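Local coordinates for SnoaL-like domain-containing protein (Burkholderia xenovorans LB400, PDB 3EN8) that is of unknown function but binds calcium and has the NTF2-like fold of the SnoaL-like family, in which a curved sheet packs against helices, at residues G74-S82 with Y91-R99; W15-F23 with G60-R68. One frame throughout, in Å; residues are numbered along the deposited sequence.

Overall arrangement
Strand-to-strand and helix-to-sheet contacts are joined here in one small fold. Interaction 1 lies in the buried heart of the sheet, where the hairpin strands 76-85 and 88-99 are joined by a ladder of backbone hydrogen bonds with side chains on both faces. Interaction 2, only partly buried, sets the end of helix 3-20 against the edge strand 64-73 and the loop before it; no direct hydrogen bond crosses it, and van der Waals contact and one bridging water do the work. The two meet because strands 64-73 and 76-85 are sheet neighbours: E80 O lies 2.8 Å from R68 N, and the Y81 ring touches F65.

Interaction 1: G74-S82 with Y91-R99; sequences GNLWITEYS and YTVSIMEFR
Y81 and T92 meet in a CH-pi contact, the phenol ring laid over the threonine: T92 CB stands 3.9 Å from the ring centroid, only 10° off its normal, while T92 CG2 reaches Y81 CZ. The first torsion of Y81 (chi1 63°) sets CG between its backbone N and carbonyl carbon, folding the ring over its cross-strand partner, and S94 CB touches the ring edge at CE1. The phenol OH is held by Q108. At the other end of the contact the W77 and F98 side chains cross at about a right angle, the ring planes 73° apart, with W77 CD1 3.6 Å from F98 CD1. The indole's rotation is fixed by the turn before its strand: W77 NE1 donates to G74 O, 2.9 Å away, from above the carbonyl plane. Between these two contacts runs the antiparallel hairpin of the NTF2-like sheet, W77, T79 and Y81 forming hydrogen-bonded pairs with M96, S94 and T92. On the face that carries these residues a water joins T79 OG1 to S94 O, and W77 and M96 pack on helix 3-20. On the reverse face I78 and I95 lie side by side, whereas I78 crosses V93 obliquely. That face meets the second subunit: I78 packs on its counterpart there, and E97 OE2 forms a salt bridge with R69 of the second subunit.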
loop_
_atom_site.group_PDB
_atom_site.type_symbol
_atom_site.label_atom_id
_atom_site.label_comp_id
_atom_site.label_asym_id
_atom_site.label_seq_id
_atom_site.Cartn_x
_atom_site.Cartn_y
_atom_site.Cartn_z
ATOM N N GLY A 74 -1.575 -8.175 14.363
ATOM C CA GLY A 74 -0.944 -9.492 14.333
ATOM C C GLY A 74 0.365 -9.471 13.572
ATOM O O GLY A 74 1.315 -8.757 13.958
ATOM N N ASN A 75 0.406 -10.219 12.457
ATOM C CA ASN A 75 1.653 -10.368 11.719
ATOM C C ASN A 75 1.617 -9.550 10.424
ATOM O O ASN A 75 2.551 -9.603 9.650
ATOM C CB ASN A 75 1.966 -11.825 11.406
ATOM C CG ASN A 75 2.594 -12.556 12.574
ATOM O OD1 ASN A 75 3.374 -11.980 13.338
ATOM N ND2 ASN A 75 2.271 -13.842 12.706
ATOM N N LEU A 76 0.571 -8.741 10.260
ATOM C CA LEU A 76 0.432 -7.887 9.064
ATOM C C LEU A 76 0.676 -6.428 9.387
ATOM O O LEU A 76 -0.047 -5.834 10.203
ATOM C CB LEU A 76 -0.955 -8.053 8.448
ATOM C CG LEU A 76 -1.244 -7.293 7.141
ATOM C CD1 LEU A 76 -0.268 -7.764 6.027
ATOM C CD2 LEU A 76 -2.687 -7.534 6.720
ATOM N N TRP A 77 1.632 -5.847 8.665
ATOM C CA TRP A 77 2.095 -4.490 8.930
ATOM C C TRP A 77 2.192 -3.682 7.638
ATOM O O TRP A 77 2.574 -4.171 6.583
ATOM C CB TRP A 77 3.418 -4.530 9.702
ATOM C CG TRP A 77 3.118 -5.076 11.085
ATOM C CD1 TRP A 77 2.941 -6.376 11.423
ATOM C CD2 TRP A 77 2.828 -4.310 12.250
ATOM N NE1 TRP A 77 2.551 -6.483 12.747
ATOM C CE2 TRP A 77 2.459 -5.215 13.266
ATOM C CE3 TRP A 77 2.826 -2.933 12.537
ATOM C CZ2 TRP A 77 2.144 -4.787 14.540
ATOM C CZ3 TRP A 77 2.484 -2.529 13.765
ATOM C CH2 TRP A 77 2.137 -3.453 14.768
ATOM N N ILE A 78 1.797 -2.431 7.749
ATOM C CA ILE A 78 1.893 -1.535 6.614
ATOM C C ILE A 78 2.329 -0.130 6.983
ATOM O O ILE A 78 1.746 0.554 7.819
ATOM C CB ILE A 78 0.612 -1.542 5.758
ATOM C CG1 ILE A 78 0.874 -0.758 4.472
ATOM C CG2 ILE A 78 -0.628 -1.030 6.527
ATOM C CD1 ILE A 78 -0.262 -0.879 3.470
ATOM N N THR A 79 3.394 0.256 6.318
ATOM C CA THR A 79 4.053 1.534 6.566
ATOM C C THR A 79 3.896 2.382 5.322
ATOM O O THR A 79 4.208 1.964 4.200
ATOM C CB THR A 79 5.561 1.396 6.944
ATOM O OG1 THR A 79 5.728 0.586 8.099
ATOM C CG2 THR A 79 6.184 2.799 7.170
ATOM N N GLU A 80 3.381 3.575 5.565
ATOM C CA GLU A 80 3.278 4.621 4.579
ATOM C C GLU A 80 4.339 5.638 4.896
ATOM O O GLU A 80 4.449 6.115 6.027
ATOM C CB GLU A 80 1.891 5.289 4.631
ATOM C CG GLU A 80 0.683 4.385 4.266
ATOM C CD GLU A 80 -0.593 5.060 4.615
ATOM O OE1 GLU A 80 -0.882 6.079 3.955
ATOM O OE2 GLU A 80 -1.284 4.584 5.557
ATOM N N TYR A 81 5.125 5.974 3.907
ATOM C CA TYR A 81 6.290 6.859 4.175
ATOM C C TYR A 81 6.702 7.501 2.909
ATOM O O TYR A 81 6.307 7.080 1.861
ATOM C CB TYR A 81 7.468 6.114 4.810
ATOM C CG TYR A 81 8.151 4.981 4.022
ATOM C CD1 TYR A 81 7.554 3.712 3.896
ATOM C CD2 TYR A 81 9.390 5.156 3.454
ATOM C CE1 TYR A 81 8.174 2.701 3.212
ATOM C CE2 TYR A 81 10.042 4.124 2.768
ATOM C CZ TYR A 81 9.418 2.877 2.644
ATOM O OH TYR A 81 10.080 1.852 1.946
ATOM N N SER A 82 7.497 8.553 3.051
ATOM C CA SER A 82 8.056 9.278 1.908
ATOM C C SER A 82 9.585 9.122 1.898
ATOM O O SER A 82 10.274 9.113 2.942
ATOM C CB SER A 82 7.675 10.766 1.967
ATOM O OG SER A 82 6.284 10.929 1.797
ATOM N N TYR A 91 5.920 8.736 -2.636
ATOM C CA TYR A 91 4.958 8.218 -1.652
ATOM C C TYR A 91 5.032 6.708 -1.723
ATOM O O TYR A 91 4.619 6.074 -2.722
ATOM C CB TYR A 91 3.530 8.716 -1.958
ATOM C CG TYR A 91 3.282 10.143 -1.598
ATOM C CD1 TYR A 91 2.852 10.497 -0.329
ATOM C CD2 TYR A 91 3.485 11.163 -2.541
ATOM C CE1 TYR A 91 2.630 11.835 0.012
ATOM C CE2 TYR A 91 3.259 12.501 -2.214
ATOM C CZ TYR A 91 2.838 12.834 -0.935
ATOM O OH TYR A 91 2.615 14.152 -0.587
ATOM N N THR A 92 5.557 6.142 -0.638
ATOM C CA THR A 92 5.937 4.745 -0.574
ATOM C C THR A 92 5.056 3.985 0.422
ATOM O O THR A 92 4.537 4.509 1.406
ATOM C CB THR A 92 7.461 4.608 -0.268
ATOM O OG1 THR A 92 8.211 5.441 -1.169
ATOM C CG2 THR A 92 7.921 3.149 -0.450
ATOM N N VAL A 93 4.824 2.757 0.060
ATOM C CA VAL A 93 4.078 1.792 0.893
ATOM C C VAL A 93 4.883 0.534 1.013
ATOM O O VAL A 93 5.319 -0.039 0.036
ATOM C CB VAL A 93 2.681 1.459 0.308
ATOM C CG1 VAL A 93 2.001 0.337 1.144
ATOM C CG2 VAL A 93 1.781 2.700 0.271
ATOM N N SER A 94 5.107 0.116 2.249
ATOM C CA SER A 94 5.736 -1.139 2.496
ATOM C C SER A 94 4.775 -2.031 3.311
ATOM O O SER A 94 4.445 -1.700 4.477
ATOM C CB SER A 94 7.046 -0.941 3.291
ATOM O OG SER A 94 7.549 -2.134 3.879
ATOM N N ILE A 95 4.414 -3.130 2.698
ATOM C CA ILE A 95 3.519 -4.123 3.296
ATOM C C ILE A 95 4.388 -5.250 3.801
ATOM O O ILE A 95 5.091 -5.886 3.000
ATOM C CB ILE A 95 2.490 -4.678 2.268
ATOM C CG1 ILE A 95 1.729 -3.593 1.554
ATOM C CG2 ILE A 95 1.580 -5.723 2.951
ATOM C CD1 ILE A 95 1.158 -4.078 0.201
HETATM N N MSE A 96 4.377 -5.501 5.110
HETATM C CA MSE A 96 5.257 -6.537 5.669
HETATM C C MSE A 96 4.493 -7.630 6.372
HETATM O O MSE A 96 3.611 -7.385 7.177
HETATM C CB MSE A 96 6.299 -5.965 6.628
HETATM C CG MSE A 96 7.400 -5.142 5.932
HETATM SE SE MSE A 96 8.377 -4.159 7.288
HETATM C CE MSE A 96 9.819 -3.560 6.166
ATOM N N GLU A 97 4.897 -8.842 6.048
ATOM C CA GLU A 97 4.392 -10.049 6.739
ATOM C C GLU A 97 5.482 -10.641 7.594
ATOM O O GLU A 97 6.600 -10.946 7.132
ATOM C CB GLU A 97 3.940 -11.055 5.721
ATOM C CG GLU A 97 2.911 -10.542 4.779
ATOM C CD GLU A 97 2.876 -11.344 3.512
ATOM O OE1 GLU A 97 2.557 -12.543 3.578
ATOM O OE2 GLU A 97 3.188 -10.771 2.456
ATOM N N PHE A 98 5.112 -10.810 8.858
ATOM C CA PHE A 98 5.955 -11.304 9.918
ATOM C C PHE A 98 5.643 -12.754 10.288
ATOM O O PHE A 98 4.508 -13.245 10.206
ATOM C CB PHE A 98 5.802 -10.437 11.215
ATOM C CG PHE A 98 6.498 -9.087 11.159
ATOM C CD1 PHE A 98 5.977 -8.042 10.414
ATOM C CD2 PHE A 98 7.669 -8.877 11.856
ATOM C CE1 PHE A 98 6.611 -6.839 10.363
ATOM C CE2 PHE A 98 8.331 -7.652 11.793
ATOM C CZ PHE A 98 7.779 -6.630 11.063
ATOM N N ARG A 99 6.704 -13.420 10.674
ATOM C CA ARG A 99 6.621 -14.725 11.346
ATOM C C ARG A 99 7.726 -14.829 12.363
ATOM O O ARG A 99 8.898 -14.591 12.085
ATOM C CB ARG A 99 6.729 -15.878 10.358
ATOM C CG ARG A 99 5.777 -15.785 9.169
HETATM O O HOH W 1 5.785 -1.970 6.939
#

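Interaction 2: W15-F23 with G60-R68; sequences WQASAAGDF and GKPAGFEVR
F65 pushes its ring against W15, S18 and A19 where the edge strand of the NTF2-like sheet passes the C-terminal end of helix 3-20, the two running nearly antiparallel at 164°. With CG anti to the backbone N (chi1 -174°), the phenylalanine reaches the flank of the helix between W15 and A19. Its CB rests 3.7 Å from A19 CB, and the same methyl also touches CG and CD1. Farther along one side, CE1 comes to W15 O, which lies over a face of the ring, offset toward the rim. On the other side, in the conformer modelled here, CE2 approaches S18 OG, a hydroxyl hydrogen-bonded to E26. At the tip, CZ reaches W15 CE3 at 3.6 Å, the two side chains crossing at about a right angle, while V67 CG2 lies against W15 CB. Beyond the aromatic packing, G21 closes the helix as the C-prime residue of a Schellman motif, with D22 N bonded to A17 O. The extended K61 chain runs past this turn, its CG 3.6 Å from G21 CA, and F23 presents a ring edge to K61 N. A water donates to both A19 O and P62 O, at 2.8 Å from each.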
loop_
_atom_site.group_PDB
_atom_site.type_symbol
_atom_site.label_atom_id
_atom_site.label_comp_id
_atom_site.label_asym_id
_atom_site.label_seq_id
_atom_site.Cartn_x
_atom_site.Cartn_y
_atom_site.Cartn_z
ATOM N N TRP A 15 12.925 1.831 10.304
ATOM C CA TRP A 15 12.756 3.010 9.460
ATOM C C TRP A 15 13.785 4.067 9.821
ATOM O O TRP A 15 14.257 4.815 8.967
ATOM C CB TRP A 15 11.341 3.599 9.549
ATOM C CG TRP A 15 10.328 2.626 9.000
ATOM C CD1 TRP A 15 9.267 2.143 9.655
ATOM C CD2 TRP A 15 10.347 1.983 7.705
ATOM N NE1 TRP A 15 8.583 1.224 8.855
ATOM C CE2 TRP A 15 9.228 1.125 7.652
ATOM C CE3 TRP A 15 11.200 2.054 6.581
ATOM C CZ2 TRP A 15 8.950 0.327 6.544
ATOM C CZ3 TRP A 15 10.904 1.296 5.491
ATOM C CH2 TRP A 15 9.801 0.419 5.490
ATOM N N GLN A 16 14.138 4.112 11.096
ATOM C CA GLN A 16 15.212 5.007 11.531
ATOM C C GLN A 16 16.504 4.640 10.844
ATOM O O GLN A 16 17.317 5.504 10.452
ATOM C CB GLN A 16 15.413 4.943 13.053
ATOM C CG GLN A 16 14.314 5.641 13.840
ATOM C CD GLN A 16 14.362 7.166 13.715
ATOM O OE1 GLN A 16 15.308 7.734 13.160
ATOM N NE2 GLN A 16 13.350 7.834 14.265
ATOM N N ALA A 17 16.706 3.345 10.733
ATOM C CA ALA A 17 17.925 2.812 10.096
ATOM C C ALA A 17 17.953 3.180 8.632
ATOM O O ALA A 17 19.014 3.560 8.062
ATOM C CB ALA A 17 18.040 1.322 10.275
ATOM N N SER A 18 16.779 3.112 8.026
ATOM C CA SER A 18 16.642 3.428 6.605
ATOM C C SER A 18 16.942 4.912 6.339
ATOM O O SER A 18 17.618 5.268 5.368
ATOM C CB SER A 18 15.244 3.023 6.120
ATOM O OG SER A 18 15.068 3.281 4.749
ATOM N N ALA A 19 16.438 5.773 7.211
ATOM C CA ALA A 19 16.677 7.224 7.086
ATOM C C ALA A 19 18.167 7.541 7.274
ATOM O O ALA A 19 18.711 8.420 6.616
ATOM C CB ALA A 19 15.834 8.003 8.075
ATOM N N ALA A 20 18.802 6.769 8.147
ATOM C CA ALA A 20 20.182 7.008 8.607
ATOM C C ALA A 20 21.184 6.386 7.653
ATOM O O ALA A 20 22.379 6.734 7.641
ATOM C CB ALA A 20 20.380 6.460 10.001
ATOM N N GLY A 21 20.678 5.486 6.820
ATOM C CA GLY A 21 21.522 4.784 5.843
ATOM C C GLY A 21 22.370 3.722 6.508
ATOM O O GLY A 21 23.436 3.342 6.026
ATOM N N ASP A 22 21.890 3.289 7.660
ATOM C CA ASP A 22 22.483 2.169 8.411
ATOM C C ASP A 22 21.953 0.841 7.858
ATOM O O ASP A 22 21.011 0.272 8.373
ATOM C CB ASP A 22 22.189 2.285 9.910
ATOM C CG ASP A 22 22.960 1.261 10.740
ATOM O OD1 ASP A 22 23.463 0.275 10.150
ATOM O OD2 ASP A 22 23.038 1.423 11.986
ATOM N N PHE A 23 22.615 0.346 6.817
ATOM C CA PHE A 23 22.056 -0.753 6.009
ATOM C C PHE A 23 22.027 -2.039 6.804
ATOM O O PHE A 23 21.156 -2.881 6.603
ATOM C CB PHE A 23 22.827 -0.950 4.705
ATOM C CG PHE A 23 22.833 0.269 3.835
ATOM C CD1 PHE A 23 21.675 0.701 3.226
ATOM C CD2 PHE A 23 23.987 0.987 3.639
ATOM C CE1 PHE A 23 21.680 1.848 2.436
ATOM C CE2 PHE A 23 23.989 2.124 2.848
ATOM C CZ PHE A 23 22.827 2.540 2.251
ATOM N N GLY A 60 20.684 3.537 -2.557
ATOM C CA GLY A 60 21.409 3.869 -1.327
ATOM C C GLY A 60 20.583 4.731 -0.397
ATOM O O GLY A 60 19.374 4.801 -0.517
ATOM N N LYS A 61 21.259 5.408 0.517
ATOM C CA LYS A 61 20.587 6.218 1.538
ATOM C C LYS A 61 19.742 7.349 0.930
ATOM O O LYS A 61 20.231 8.122 0.107
ATOM C CB LYS A 61 21.616 6.822 2.493
ATOM C CG LYS A 61 20.996 7.570 3.655
ATOM C CD LYS A 61 21.982 8.507 4.264
ATOM C CE LYS A 61 21.329 9.425 5.267
ATOM N NZ LYS A 61 22.364 10.287 5.893
ATOM N N PRO A 62 18.477 7.473 1.349
ATOM C CA PRO A 62 17.673 8.584 0.829
ATOM C C PRO A 62 18.124 9.969 1.348
ATOM O O PRO A 62 18.591 10.087 2.470
ATOM C CB PRO A 62 16.283 8.244 1.332
ATOM C CG PRO A 62 16.502 7.486 2.568
ATOM C CD PRO A 62 17.727 6.671 2.338
ATOM N N ALA A 63 18.028 10.988 0.497
ATOM C CA ALA A 63 18.374 12.368 0.900
ATOM C C ALA A 63 17.349 12.909 1.895
ATOM O O ALA A 63 17.606 13.849 2.651
ATOM C CB ALA A 63 18.501 13.316 -0.346
ATOM N N GLY A 64 16.169 12.296 1.850
ATOM C CA GLY A 64 15.017 12.697 2.654
ATOM C C GLY A 64 14.133 11.492 2.931
ATOM O O GLY A 64 13.906 10.686 2.052
ATOM N N PHE A 65 13.653 11.413 4.165
ATOM C CA PHE A 65 12.851 10.259 4.685
ATOM C C PHE A 65 11.934 10.714 5.795
ATOM O O PHE A 65 12.354 11.443 6.715
ATOM C CB PHE A 65 13.760 9.145 5.215
ATOM C CG PHE A 65 13.011 7.894 5.630
ATOM C CD1 PHE A 65 12.340 7.848 6.823
ATOM C CD2 PHE A 65 12.990 6.789 4.809
ATOM C CE1 PHE A 65 11.633 6.698 7.204
ATOM C CE2 PHE A 65 12.285 5.636 5.186
ATOM C CZ PHE A 65 11.611 5.608 6.373
ATOM N N GLU A 66 10.669 10.298 5.698
ATOM C CA GLU A 66 9.690 10.602 6.746
ATOM C C GLU A 66 8.581 9.566 6.769
ATOM O O GLU A 66 8.001 9.219 5.740
ATOM C CB GLU A 66 9.118 11.997 6.498
ATOM C CG GLU A 66 7.991 12.459 7.356
ATOM C CD GLU A 66 7.553 13.860 6.919
ATOM O OE1 GLU A 66 7.125 14.029 5.750
ATOM O OE2 GLU A 66 7.676 14.787 7.732
ATOM N N VAL A 67 8.315 9.044 7.954
ATOM C CA VAL A 67 7.190 8.101 8.099
ATOM C C VAL A 67 5.898 8.891 8.192
ATOM O O VAL A 67 5.799 9.898 8.928
ATOM C CB VAL A 67 7.330 7.180 9.318
ATOM C CG1 VAL A 67 6.039 6.310 9.481
ATOM C CG2 VAL A 67 8.570 6.267 9.158
ATOM N N ARG A 68 4.903 8.438 7.431
ATOM C CA ARG A 68 3.555 9.036 7.457
ATOM C C ARG A 68 2.655 8.345 8.488
ATOM O O ARG A 68 2.007 8.936 9.370
ATOM C CB ARG A 68 2.888 8.918 6.079
ATOM C CG ARG A 68 1.516 9.572 6.035
ATOM C CD ARG A 68 0.791 9.391 4.700
ATOM N NE ARG A 68 -0.546 10.011 4.689
ATOM C CZ ARG A 68 -0.785 11.264 4.296
ATOM N NH1 ARG A 68 0.203 12.062 3.925
ATOM N NH2 ARG A 68 -2.026 11.742 4.312
HETATM O O HOH W 2 17.345 10.145 4.924
#